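Nucleoside kinase (Methanococcus jannaschii, PDB 2C4E) phosphorylates a wide range of nucleosides to their monophosphates, using ATP as preferred donor, with highest activity on inosine, guanosine and cytidine. Local coordinates at residues N58-S63 and I85-Y90. Sequence-based numbering, arbitrary orientation.
Sequences NSELLS and ISKLYY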
loop_
_atom_site.group_PDB
_atom_site.type_symbol
_atom_site.label_atom_id
_atom_site.label_comp_id
_atom_site.label_asym_id
_atom_site.label_seq_id
_atom_site.Cartn_x
_atom_site.Cartn_y
_atom_site.Cartn_z
ATOM N N ASN A 58 3.203 -25.974 21.470
ATOM C CA ASN A 58 2.095 -26.028 20.537
ATOM C C ASN A 58 1.301 -24.758 20.679
ATOM O O ASN A 58 1.020 -24.339 21.787
ATOM C CB ASN A 58 1.222 -27.254 20.801
ATOM C CG ASN A 58 1.930 -28.548 20.457
ATOM O OD1 ASN A 58 2.565 -28.658 19.411
ATOM N ND2 ASN A 58 1.841 -29.525 21.343
ATOM N N SER A 59 1.019 -24.094 19.570
ATOM C CA SER A 59 0.223 -22.885 19.608
ATOM C C SER A 59 -0.988 -23.023 18.712
ATOM O O SER A 59 -1.045 -23.857 17.807
ATOM C CB SER A 59 1.046 -21.654 19.213
ATOM O OG SER A 59 1.543 -21.756 17.896
ATOM N N GLU A 60 -1.977 -22.204 19.003
ATOM C CA GLU A 60 -3.160 -22.103 18.181
ATOM C C GLU A 60 -3.433 -20.628 17.980
ATOM O O GLU A 60 -3.083 -19.808 18.816
ATOM C CB GLU A 60 -4.355 -22.822 18.821
ATOM C CG GLU A 60 -4.863 -22.280 20.150
ATOM C CD GLU A 60 -6.107 -23.025 20.648
ATOM O OE1 GLU A 60 -6.374 -24.139 20.163
ATOM O OE2 GLU A 60 -6.826 -22.499 21.535
ATOM N N LEU A 61 -4.065 -20.299 16.872
ATOM C CA LEU A 61 -4.273 -18.926 16.472
ATOM C C LEU A 61 -5.748 -18.624 16.302
ATOM O O LEU A 61 -6.492 -19.429 15.708
ATOM C CB LEU A 61 -3.514 -18.709 15.166
ATOM C CG LEU A 61 -3.266 -17.314 14.589
ATOM C CD1 LEU A 61 -2.476 -16.434 15.511
ATOM C CD2 LEU A 61 -2.522 -17.493 13.275
ATOM N N LEU A 62 -6.183 -17.487 16.836
ATOM C CA LEU A 62 -7.538 -16.991 16.636
ATOM C C LEU A 62 -7.410 -15.598 16.026
ATOM O O LEU A 62 -6.993 -14.661 16.703
ATOM C CB LEU A 62 -8.322 -16.931 17.952
ATOM C CG LEU A 62 -9.841 -16.780 17.793
ATOM C CD1 LEU A 62 -10.505 -17.038 19.131
ATOM C CD2 LEU A 62 -10.235 -15.404 17.259
ATOM N N SER A 63 -7.747 -15.495 14.739
ATOM C CA SER A 63 -7.705 -14.248 13.988
ATOM C C SER A 63 -8.826 -14.224 12.962
ATOM O O SER A 63 -9.350 -15.271 12.588
ATOM C CB SER A 63 -6.388 -14.110 13.210
ATOM O OG SER A 63 -5.255 -14.318 14.025
ATOM N N ILE A 85 -4.940 -23.764 13.281
ATOM C CA ILE A 85 -5.655 -22.595 12.785
ATOM C C ILE A 85 -7.132 -22.920 12.617
ATOM O O ILE A 85 -7.825 -22.274 11.838
ATOM C CB ILE A 85 -5.035 -22.099 11.469
ATOM C CG1 ILE A 85 -4.974 -23.239 10.427
ATOM C CG2 ILE A 85 -3.669 -21.545 11.740
ATOM C CD1 ILE A 85 -4.729 -22.782 9.026
ATOM N N SER A 86 -7.590 -23.915 13.378
ATOM C CA SER A 86 -8.994 -24.324 13.422
ATOM C C SER A 86 -9.950 -23.210 13.863
ATOM O O SER A 86 -11.117 -23.225 13.481
ATOM C CB SER A 86 -9.169 -25.567 14.322
ATOM O OG SER A 86 -9.132 -25.267 15.706
ATOM N N LYS A 87 -9.454 -22.244 14.639
ATOM C CA LYS A 87 -10.294 -21.154 15.148
ATOM C C LYS A 87 -10.279 -19.895 14.247
ATOM O O LYS A 87 -10.929 -18.909 14.580
ATOM C CB LYS A 87 -9.920 -20.787 16.588
ATOM C CG LYS A 87 -10.269 -21.855 17.646
ATOM C CD LYS A 87 -9.559 -21.590 18.965
ATOM C CE LYS A 87 -10.125 -22.429 20.098
ATOM N NZ LYS A 87 -10.008 -23.877 19.775
ATOM N N LEU A 88 -9.576 -19.914 13.112
ATOM C CA LEU A 88 -9.573 -18.738 12.228
ATOM C C LEU A 88 -10.969 -18.509 11.642
ATOM O O LEU A 88 -11.656 -19.460 11.267
ATOM C CB LEU A 88 -8.580 -18.881 11.073
ATOM C CG LEU A 88 -7.077 -18.861 11.339
ATOM C CD1 LEU A 88 -6.309 -18.796 10.020
ATOM C CD2 LEU A 88 -6.662 -17.724 12.262
ATOM N N TYR A 89 -11.382 -17.245 11.601
ATOM C CA TYR A 89 -12.565 -16.829 10.875
ATOM C C TYR A 89 -12.134 -16.375 9.485
ATOM O O TYR A 89 -11.270 -15.518 9.356
ATOM C CB TYR A 89 -13.276 -15.683 11.599
ATOM C CG TYR A 89 -14.503 -15.220 10.858
ATOM C CD1 TYR A 89 -14.429 -14.178 9.936
ATOM C CD2 TYR A 89 -15.728 -15.857 11.040
ATOM C CE1 TYR A 89 -15.557 -13.768 9.230
ATOM C CE2 TYR A 89 -16.857 -15.454 10.341
ATOM C CZ TYR A 89 -16.762 -14.408 9.442
ATOM O OH TYR A 89 -17.870 -13.994 8.742
ATOM N N TYR A 90 -12.733 -16.961 8.452
ATOM C CA TYR A 90 -12.430 -16.616 7.068
ATOM C C TYR A 90 -13.551 -15.749 6.511
ATOM O O TYR A 90 -14.705 -16.182 6.440
ATOM C CB TYR A 90 -12.311 -17.884 6.218
ATOM C CG TYR A 90 -11.004 -18.626 6.384
ATOM C CD1 TYR A 90 -10.753 -19.405 7.512
ATOM C CD2 TYR A 90 -10.023 -18.561 5.399
ATOM C CE1 TYR A 90 -9.553 -20.094 7.650
ATOM C CE2 TYR A 90 -8.833 -19.244 5.524
ATOM C CZ TYR A 90 -8.597 -20.005 6.649
ATOM O OH TYR A 90 -7.406 -20.676 6.761
HETATM O O HOH W 1 -7.002 -22.260 16.080
#
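E60 sets CG between its backbone N and carbonyl carbon (chi1 64°), and K87 turns CG anti to its carbonyl carbon (chi1 -69°), and beyond these turns the acid and the lysine chain cross obliquely. Their charges make a long salt bridge, 3.7 Å from E60 OE1 to K87 NZ, while E60 OE2 comes closest to K87 CE and is hydrogen-bonded to T9 OG1. An alanine at E60 lacks the carboxylate, which would probably leave K87 NZ without this acidic mate, T9 OG1 without its partner here and the lysine chain freer to swing. At its root, K87 CB packs against L62 CG at 4.2 Å, the two side chains at about a right angle. Here the edge strand 58-62 of the large ribokinase-fold sheet meets the type I turn I85-L88, on the return from helix 73-80. A water links the two backbones, donating to L61 O (2.9 Å) and accepting from K87 N (2.8 Å). Past the turn, Y89 N gives S63 O a hydrogen bond of 3.0 Å, where the short parallel pair 64-65 and 89-90 begins. L88 CA also approaches S63 O, in a CA-H...O contact of 3.5 Å. L88 CD2 packs against S63 CB at 3.7 Å and against L61 CG; S63 N is buried there without a polar partner, whereas S63 OG is bonded to G12 O.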